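Local coordinates for CYCLIN domain-containing protein (Chaetomium thermophilum, PDB 6Z3U) that probably serves as the cyclin H-like regulatory subunit of the CDK-activating kinase complex, controlling a cyclin-dependent serine/threonine kinase, at residues Ile239-Leu244 with Arg254-Thr259; Glu214-Glu219 with Ser245-Gly250; Glu198-Pro203 with Ala208-Ala213. All blocks are in the same frame, centred on the assembly; numbering follows the deposited sequence.

Contact 1: Ile239-Leu244 with Arg254-Thr259; sequences IMLAAL and RLIQDT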
loop_
_atom_site.group_PDB
_atom_site.type_symbol
_atom_site.label_atom_id
_atom_site.label_comp_id
_atom_site.label_asym_id
_atom_site.label_seq_id
_atom_site.Cartn_x
_atom_site.Cartn_y
_atom_site.Cartn_z
ATOM N N ILE A 239 9.953 17.514 2.717
ATOM C CA ILE A 239 10.528 17.153 4.010
ATOM C C ILE A 239 11.929 16.582 3.828
ATOM O O ILE A 239 12.851 16.906 4.587
ATOM C CB ILE A 239 9.607 16.159 4.745
ATOM C CG1 ILE A 239 8.256 16.809 5.048
ATOM C CG2 ILE A 239 10.267 15.668 6.026
ATOM C CD1 ILE A 239 7.220 15.845 5.578
ATOM N N MET A 240 12.109 15.721 2.824
ATOM C CA MET A 240 13.412 15.107 2.592
ATOM C C MET A 240 14.477 16.163 2.324
ATOM O O MET A 240 15.567 16.123 2.906
ATOM C CB MET A 240 13.319 14.119 1.427
ATOM C CG MET A 240 14.648 13.511 1.020
ATOM S SD MET A 240 15.502 14.498 -0.219
ATOM C CE MET A 240 17.160 14.517 0.450
ATOM N N LEU A 241 14.183 17.114 1.434
ATOM C CA LEU A 241 15.136 18.183 1.158
ATOM C C LEU A 241 15.402 19.027 2.399
ATOM O O LEU A 241 16.522 19.513 2.592
ATOM C CB LEU A 241 14.622 19.063 0.016
ATOM C CG LEU A 241 14.594 18.425 -1.376
ATOM C CD1 LEU A 241 13.746 19.253 -2.327
ATOM C CD2 LEU A 241 16.003 18.261 -1.925
ATOM N N ALA A 242 14.394 19.198 3.259
ATOM C CA ALA A 242 14.582 19.999 4.464
ATOM C C ALA A 242 15.542 19.322 5.434
ATOM O O ALA A 242 16.432 19.975 5.991
ATOM C CB ALA A 242 13.234 20.257 5.134
ATOM N N ALA A 243 15.387 18.012 5.641
ATOM C CA ALA A 243 16.310 17.296 6.514
ATOM C C ALA A 243 17.726 17.326 5.955
ATOM O O ALA A 243 18.698 17.447 6.710
ATOM C CB ALA A 243 15.840 15.855 6.708
ATOM N N LEU A 244 17.863 17.218 4.631
ATOM C CA LEU A 244 19.181 17.338 4.014
ATOM C C LEU A 244 19.706 18.764 4.122
ATOM O O LEU A 244 20.906 18.975 4.334
ATOM C CB LEU A 244 19.118 16.891 2.553
ATOM C CG LEU A 244 20.386 17.086 1.718
ATOM C CD1 LEU A 244 21.565 16.330 2.315
ATOM C CD2 LEU A 244 20.145 16.643 0.282
ATOM N N ARG A 254 22.192 23.056 -3.883
ATOM C CA ARG A 254 22.743 22.610 -5.157
ATOM C C ARG A 254 21.719 21.802 -5.943
ATOM O O ARG A 254 21.500 22.040 -7.135
ATOM C CB ARG A 254 24.006 21.781 -4.916
ATOM C CG ARG A 254 24.648 21.215 -6.179
ATOM C CD ARG A 254 24.869 22.281 -7.239
ATOM N NE ARG A 254 25.637 21.770 -8.372
ATOM C CZ ARG A 254 26.962 21.658 -8.393
ATOM N NH1 ARG A 254 27.567 21.182 -9.473
ATOM N NH2 ARG A 254 27.684 22.010 -7.336
ATOM N N LEU A 255 21.066 20.848 -5.277
ATOM C CA LEU A 255 20.136 19.964 -5.970
ATOM C C LEU A 255 18.954 20.743 -6.540
ATOM O O LEU A 255 18.520 20.486 -7.669
ATOM C CB LEU A 255 19.662 18.877 -5.006
ATOM C CG LEU A 255 19.105 17.573 -5.578
ATOM C CD1 LEU A 255 20.016 17.025 -6.664
ATOM C CD2 LEU A 255 18.937 16.554 -4.461
ATOM N N ILE A 256 18.427 21.704 -5.777
ATOM C CA ILE A 256 17.292 22.490 -6.248
ATOM C C ILE A 256 17.704 23.392 -7.404
ATOM O O ILE A 256 16.966 23.540 -8.386
ATOM C CB ILE A 256 16.680 23.303 -5.092
ATOM C CG1 ILE A 256 16.202 22.365 -3.980
ATOM C CG2 ILE A 256 15.529 24.166 -5.599
ATOM C CD1 ILE A 256 15.739 23.076 -2.728
ATOM N N GLN A 257 18.883 24.016 -7.310
ATOM C CA GLN A 257 19.328 24.899 -8.382
ATOM C C GLN A 257 19.493 24.135 -9.689
ATOM O O GLN A 257 19.106 24.623 -10.758
ATOM C CB GLN A 257 20.651 25.571 -8.004
ATOM C CG GLN A 257 20.602 26.506 -6.801
ATOM C CD GLN A 257 19.648 27.670 -6.966
ATOM O OE1 GLN A 257 19.414 28.156 -8.073
ATOM N NE2 GLN A 257 19.095 28.131 -5.849
ATOM N N ASP A 258 20.060 22.927 -9.622
ATOM C CA ASP A 258 20.364 22.172 -10.834
ATOM C C ASP A 258 19.098 21.824 -11.609
ATOM O O ASP A 258 19.024 22.037 -12.825
ATOM C CB ASP A 258 21.136 20.901 -10.472
ATOM C CG ASP A 258 22.627 21.147 -10.302
ATOM O OD1 ASP A 258 23.055 22.320 -10.369
ATOM O OD2 ASP A 258 23.370 20.162 -10.103
ATOM N N THR A 259 18.088 21.284 -10.923
ATOM C CA THR A 259 16.901 20.806 -11.626
ATOM C C THR A 259 16.143 21.951 -12.287
ATOM O O THR A 259 15.615 21.792 -13.394
ATOM C CB THR A 259 15.985 20.054 -10.660
ATOM O OG1 THR A 259 15.531 20.944 -9.635
ATOM C CG2 THR A 259 16.728 18.891 -10.026
#
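Leu241 reaches out from the 236-247 helix to two consecutive residues of the next one, Leu255 and Ile256, and divides its two methyl groups between them. The CA atoms of Leu241 and Ile256 stay 8.8 Å apart, so the helices meet through whole side chains and not through their backbones. Followed from its start, 254-259 opens with Arg254, which looks away from this interface: its NE pairs with Asp258 OD2 at 3.3 Å, one turn on, from the syn side but well out of the carboxylate plane, while Arg254 NH2 forms a salt bridge with Asp204. Leu255 is the first residue to cross, with its CD2 lying 4.2 Å from Leu241 CD2; Leu244 borders the same spot more loosely. Ile256 follows. Its CA-CB bond does not aim at the partner helix, but with CG1 beside the backbone N (chi1 -60°) the ethyl branch swings round, and CG1 comes to 4.3 Å from Leu241 CD1. Both approaches are ordinary van der Waals distances between buried aliphatic groups. At Thr259 the segment turns polar again, where OG1 makes a weak bond to Ile256 O at 3.2 Å. In the C-terminal cyclin domain these two helices are successive, and others close around them: Ile256 also packs on Leu319 of helix 313-330, Leu255 on Ala195 of helix 189-200, and Leu244 on Ala213 of helix 207-221, while Leu58 of the neighbouring RING-type protein chain rests on Leu241.

Contact 2: Glu214-Glu219 with Ser245-Gly250; sequences EQRARE and SLADRG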
loop_
_atom_site.group_PDB
_atom_site.type_symbol
_atom_site.label_atom_id
_atom_site.label_comp_id
_atom_site.label_asym_id
_atom_site.label_seq_id
_atom_site.Cartn_x
_atom_site.Cartn_y
_atom_site.Cartn_z
ATOM N N GLU A 214 24.128 12.347 4.258
ATOM C CA GLU A 214 23.085 11.325 4.257
ATOM C C GLU A 214 22.898 10.724 5.644
ATOM O O GLU A 214 21.764 10.524 6.095
ATOM C CB GLU A 214 23.422 10.226 3.249
ATOM C CG GLU A 214 22.378 9.118 3.175
ATOM C CD GLU A 214 22.678 8.095 2.095
ATOM O OE1 GLU A 214 22.018 7.033 2.077
ATOM O OE2 GLU A 214 23.575 8.350 1.264
ATOM N N GLN A 215 24.001 10.416 6.331
ATOM C CA GLN A 215 23.900 9.831 7.662
ATOM C C GLN A 215 23.087 10.724 8.588
ATOM O O GLN A 215 22.166 10.258 9.269
ATOM C CB GLN A 215 25.298 9.599 8.237
ATOM C CG GLN A 215 26.097 8.519 7.529
ATOM C CD GLN A 215 27.440 8.268 8.188
ATOM O OE1 GLN A 215 28.440 8.899 7.846
ATOM N NE2 GLN A 215 27.467 7.345 9.143
ATOM N N ARG A 216 23.406 12.018 8.621
ATOM C CA ARG A 216 22.700 12.920 9.523
ATOM C C ARG A 216 21.259 13.115 9.078
ATOM O O ARG A 216 20.328 13.009 9.886
ATOM C CB ARG A 216 23.424 14.264 9.614
ATOM C CG ARG A 216 22.749 15.260 10.555
ATOM C CD ARG A 216 22.585 14.665 11.947
ATOM N NE ARG A 216 21.975 15.592 12.894
ATOM C CZ ARG A 216 21.565 15.244 14.109
ATOM N NH1 ARG A 216 21.021 16.149 14.911
ATOM N NH2 ARG A 216 21.692 13.990 14.521
ATOM N N ALA A 217 21.054 13.408 7.792
ATOM C CA ALA A 217 19.703 13.624 7.288
ATOM C C ALA A 217 18.792 12.446 7.601
ATOM O O ALA A 217 17.590 12.632 7.820
ATOM C CB ALA A 217 19.739 13.874 5.779
ATOM N N ARG A 218 19.340 11.229 7.628
ATOM C CA ARG A 218 18.519 10.067 7.953
ATOM C C ARG A 218 18.074 10.093 9.412
ATOM O O ARG A 218 16.906 9.818 9.713
ATOM C CB ARG A 218 19.289 8.782 7.647
ATOM C CG ARG A 218 18.421 7.541 7.698
ATOM C CD ARG A 218 19.083 6.345 7.029
ATOM N NE ARG A 218 20.395 6.057 7.601
ATOM C CZ ARG A 218 21.517 5.897 6.903
ATOM N NH1 ARG A 218 21.516 5.971 5.577
ATOM N NH2 ARG A 218 22.649 5.643 7.543
ATOM N N GLU A 219 18.986 10.422 10.331
ATOM C CA GLU A 219 18.606 10.534 11.736
ATOM C C GLU A 219 17.579 11.641 11.946
ATOM O O GLU A 219 16.674 11.508 12.777
ATOM C CB GLU A 219 19.842 10.786 12.602
ATOM C CG GLU A 219 20.662 9.539 12.922
ATOM C CD GLU A 219 19.852 8.455 13.623
ATOM O OE1 GLU A 219 18.753 8.762 14.136
ATOM O OE2 GLU A 219 20.316 7.295 13.659
ATOM N N SER A 245 18.821 19.755 3.978
ATOM C CA SER A 245 19.242 21.145 4.120
ATOM C C SER A 245 19.787 21.419 5.514
ATOM O O SER A 245 20.711 22.224 5.673
ATOM C CB SER A 245 18.071 22.081 3.817
ATOM O OG SER A 245 18.505 23.428 3.745
ATOM N N LEU A 246 19.223 20.766 6.533
ATOM C CA LEU A 246 19.744 20.915 7.886
ATOM C C LEU A 246 21.084 20.209 8.045
ATOM O O LEU A 246 21.952 20.687 8.785
ATOM C CB LEU A 246 18.733 20.368 8.892
ATOM C CG LEU A 246 17.441 21.174 9.036
ATOM C CD1 LEU A 246 16.331 20.311 9.606
ATOM C CD2 LEU A 246 17.671 22.392 9.913
ATOM N N ALA A 247 21.276 19.083 7.354
ATOM C CA ALA A 247 22.533 18.352 7.450
ATOM C C ALA A 247 23.637 19.028 6.645
ATOM O O ALA A 247 24.787 19.091 7.094
ATOM C CB ALA A 247 22.337 16.911 6.978
ATOM N N ASP A 248 23.305 19.541 5.458
ATOM C CA ASP A 248 24.298 20.194 4.602
ATOM C C ASP A 248 23.526 21.107 3.643
ATOM O O ASP A 248 23.087 20.670 2.579
ATOM C CB ASP A 248 25.143 19.179 3.855
ATOM C CG ASP A 248 26.354 19.800 3.182
ATOM O OD1 ASP A 248 26.242 20.934 2.672
ATOM O OD2 ASP A 248 27.422 19.151 3.168
ATOM N N ARG A 249 23.375 22.374 4.041
ATOM C CA ARG A 249 22.597 23.314 3.239
ATOM C C ARG A 249 23.158 23.453 1.830
ATOM O O ARG A 249 22.399 23.680 0.880
ATOM C CB ARG A 249 22.556 24.682 3.925
ATOM C CG ARG A 249 21.570 25.661 3.296
ATOM C CD ARG A 249 21.760 27.076 3.824
ATOM N NE ARG A 249 21.216 27.261 5.168
ATOM C CZ ARG A 249 19.935 27.503 5.435
ATOM N NH1 ARG A 249 19.539 27.662 6.690
ATOM N NH2 ARG A 249 19.048 27.586 4.452
ATOM N N GLY A 250 24.476 23.326 1.674
ATOM C CA GLY A 250 25.067 23.453 0.352
ATOM C C GLY A 250 24.547 22.414 -0.622
ATOM O O GLY A 250 24.226 22.731 -1.770
#
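Ala247 sets its methyl group against the backbone of helix 207-221, a close helix-to-helix approach inside the all-helical C-terminal cyclin domain. The evidence is the 5.5 Å between the CA atoms of Ala217 and Ala247, a spacing that the small side chains at both positions make possible. Ala247 has the largest buried area in this contact, and its CB aims directly at the other helix, where it lies 3.8 Å from Ala217 N and thus touches main chain as well as side chain. Ala217 answers at a slant, its CB being 4.2 Å from Ala247 CB. Beside it, Arg216 contributes only the root of its side chain: Arg216 CB stands 3.9 Å from Ala247 CB, with CG scarcely farther. With CG anti to the backbone N (chi1 -179°) and a bend at chi2, the remainder of the chain leads away from the alanine, and its NH1 forms a salt bridge with Glu335. An aliphatic base therefore serves the packing while the charge is matched elsewhere. At the start of 214-219, Glu214 points away from the partner helix, and its OE2 is hydrogen-bonded to His24 of the RING-type protein chain. Immediately after Ala247 the helix breaks: Asp248 leaves helical geometry (phi -159°) and takes the N-cap position of helix 249-261. Its two carboxylate oxygens divide the work, OD2 forming a salt bridge with Arg209 NE on helix 207-221 and OD1 making a weak capping bond to Leu251 N.

Contact 3: Glu198-Pro203 with Ala208-Ala213; sequences ELSTLP and ARLVAA
With CG anti to the carbonyl carbon and beside the backbone N (chi1 -72°), Leu199 sends its side chain toward Leu210. The two leucines cross obliquely, and Leu210 CD2 sits 3.8 Å from both CB and CD1 of Leu199. The other branch of Leu210 turns to the next residue: its CD1 is 3.6 Å from Ser200 OG and 3.9 Å from Ser200 CA, so one leucine fork straddles two consecutive positions. Ser200 gives its hydroxyl a polar partner within its own helix, since OG is hydrogen-bonded to Ile196 O one turn back. In the C-terminal cyclin domain, helix 189-200 here gives way to a loop, and helix 207-221 runs roughly back along it; the closest CA pair, Ser200 and Leu210, is 7.8 Å apart. Replacing Leu210 by an alanine removes both branches, which would probably open a gap beside Leu199 and Ser200 and cost Val205 of the connecting loop its contact with that side chain. Thr201 OG1 donates to Glu198 O at 2.7 Å, tilted from the carbonyl plane, and Leu202 N bonds to Leu199 O at 2.9 Å. On the helix before the turn, Glu198 OE1 makes a salt bridge with Arg19 of the RING-type protein chain.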
loop_
_atom_site.group_PDB
_atom_site.type_symbol
_atom_site.label_atom_id
_atom_site.label_comp_id
_atom_site.label_asym_id
_atom_site.label_seq_id
_atom_site.Cartn_x
_atom_site.Cartn_y
_atom_site.Cartn_z
ATOM N N GLU A 198 21.479 11.434 -7.238
ATOM C CA GLU A 198 21.526 12.575 -8.147
ATOM C C GLU A 198 22.728 13.463 -7.844
ATOM O O GLU A 198 23.342 14.024 -8.761
ATOM C CB GLU A 198 20.225 13.375 -8.059
ATOM C CG GLU A 198 20.198 14.620 -8.938
ATOM C CD GLU A 198 20.401 14.313 -10.410
ATOM O OE1 GLU A 198 19.810 13.327 -10.900
ATOM O OE2 GLU A 198 21.155 15.058 -11.074
ATOM N N LEU A 199 23.082 13.601 -6.563
ATOM C CA LEU A 199 24.257 14.383 -6.196
ATOM C C LEU A 199 25.548 13.654 -6.547
ATOM O O LEU A 199 26.543 14.295 -6.908
ATOM C CB LEU A 199 24.230 14.710 -4.703
ATOM C CG LEU A 199 23.194 15.736 -4.244
ATOM C CD1 LEU A 199 22.932 15.600 -2.752
ATOM C CD2 LEU A 199 23.669 17.143 -4.576
ATOM N N SER A 200 25.553 12.322 -6.454
ATOM C CA SER A 200 26.757 11.562 -6.763
ATOM C C SER A 200 27.209 11.761 -8.202
ATOM O O SER A 200 28.378 11.509 -8.514
ATOM C CB SER A 200 26.518 10.076 -6.496
ATOM O OG SER A 200 26.267 9.839 -5.122
ATOM N N THR A 201 26.314 12.209 -9.085
ATOM C CA THR A 201 26.679 12.445 -10.475
ATOM C C THR A 201 27.494 13.719 -10.657
ATOM O O THR A 201 28.166 13.868 -11.682
ATOM C CB THR A 201 25.421 12.515 -11.350
ATOM O OG1 THR A 201 24.678 13.701 -11.041
ATOM C CG2 THR A 201 24.540 11.293 -11.117
ATOM N N LEU A 202 27.449 14.632 -9.694
ATOM C CA LEU A 202 28.245 15.853 -9.781
ATOM C C LEU A 202 29.709 15.532 -9.493
ATOM O O LEU A 202 30.003 14.836 -8.516
ATOM C CB LEU A 202 27.722 16.893 -8.792
ATOM C CG LEU A 202 26.503 17.715 -9.223
ATOM C CD1 LEU A 202 25.383 16.835 -9.754
ATOM C CD2 LEU A 202 26.002 18.552 -8.054
ATOM N N PRO A 203 30.656 16.007 -10.320
ATOM C CA PRO A 203 32.069 15.686 -10.073
ATOM C C PRO A 203 32.723 16.529 -8.988
ATOM O O PRO A 203 33.687 16.090 -8.353
ATOM C CB PRO A 203 32.725 15.949 -11.437
ATOM C CG PRO A 203 31.874 17.006 -12.051
ATOM C CD PRO A 203 30.468 16.734 -11.590
ATOM N N ALA A 208 32.961 11.710 0.716
ATOM C CA ALA A 208 32.946 11.724 2.176
ATOM C C ALA A 208 31.968 12.764 2.706
ATOM O O ALA A 208 31.305 12.544 3.726
ATOM C CB ALA A 208 34.354 11.987 2.711
ATOM N N ARG A 209 31.876 13.912 2.031
ATOM C CA ARG A 209 30.881 14.913 2.399
ATOM C C ARG A 209 29.470 14.383 2.185
ATOM O O ARG A 209 28.576 14.629 3.002
ATOM C CB ARG A 209 31.107 16.185 1.583
ATOM C CG ARG A 209 30.018 17.237 1.722
ATOM C CD ARG A 209 30.243 18.375 0.735
ATOM N NE ARG A 209 29.364 19.515 0.983
ATOM C CZ ARG A 209 29.200 20.532 0.143
ATOM N NH1 ARG A 209 29.852 20.559 -1.014
ATOM N NH2 ARG A 209 28.378 21.525 0.457
ATOM N N LEU A 210 29.249 13.666 1.079
ATOM C CA LEU A 210 27.925 13.123 0.792
ATOM C C LEU A 210 27.501 12.112 1.849
ATOM O O LEU A 210 26.347 12.113 2.295
ATOM C CB LEU A 210 27.911 12.474 -0.591
ATOM C CG LEU A 210 27.400 13.319 -1.759
ATOM C CD1 LEU A 210 27.427 12.505 -3.046
ATOM C CD2 LEU A 210 25.999 13.844 -1.488
ATOM N N VAL A 211 28.417 11.229 2.250
ATOM C CA VAL A 211 28.086 10.220 3.252
ATOM C C VAL A 211 27.645 10.887 4.549
ATOM O O VAL A 211 26.606 10.542 5.124
ATOM C CB VAL A 211 29.283 9.279 3.480
ATOM C CG1 VAL A 211 28.999 8.324 4.630
ATOM C CG2 VAL A 211 29.603 8.509 2.208
ATOM N N ALA A 212 28.424 11.862 5.024
ATOM C CA ALA A 212 28.076 12.540 6.269
ATOM C C ALA A 212 26.704 13.197 6.180
ATOM O O ALA A 212 25.910 13.122 7.124
ATOM C CB ALA A 212 29.144 13.577 6.615
ATOM N N ALA A 213 26.404 13.845 5.052
ATOM C CA ALA A 213 25.105 14.491 4.898
ATOM C C ALA A 213 23.977 13.470 4.967
ATOM O O ALA A 213 22.972 13.681 5.656
ATOM C CB ALA A 213 25.054 15.259 3.578
#

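All three contacts belong to the C-terminal cyclin domain, their centres 10 to 12 Å apart. Contact 1 is the core member, joining buried aliphatic side chains between successive helices. Contact 2 shares both of those helices and brings in helix 207-221, but replaces long side chains by alanines and lies partly at the surface, with charged groups around it. Contact 3 also uses helix 207-221; its leucines are buried, yet its serine is exposed beside the loop that joins helices 189-200 and 207-221. Direct touches tie them together: Leu244 CA packs on Ala217 CB, Leu244 CD1 on Ala213 CB, and the Arg209-Asp248 salt bridge adds a charged link between contacts 2 and 3.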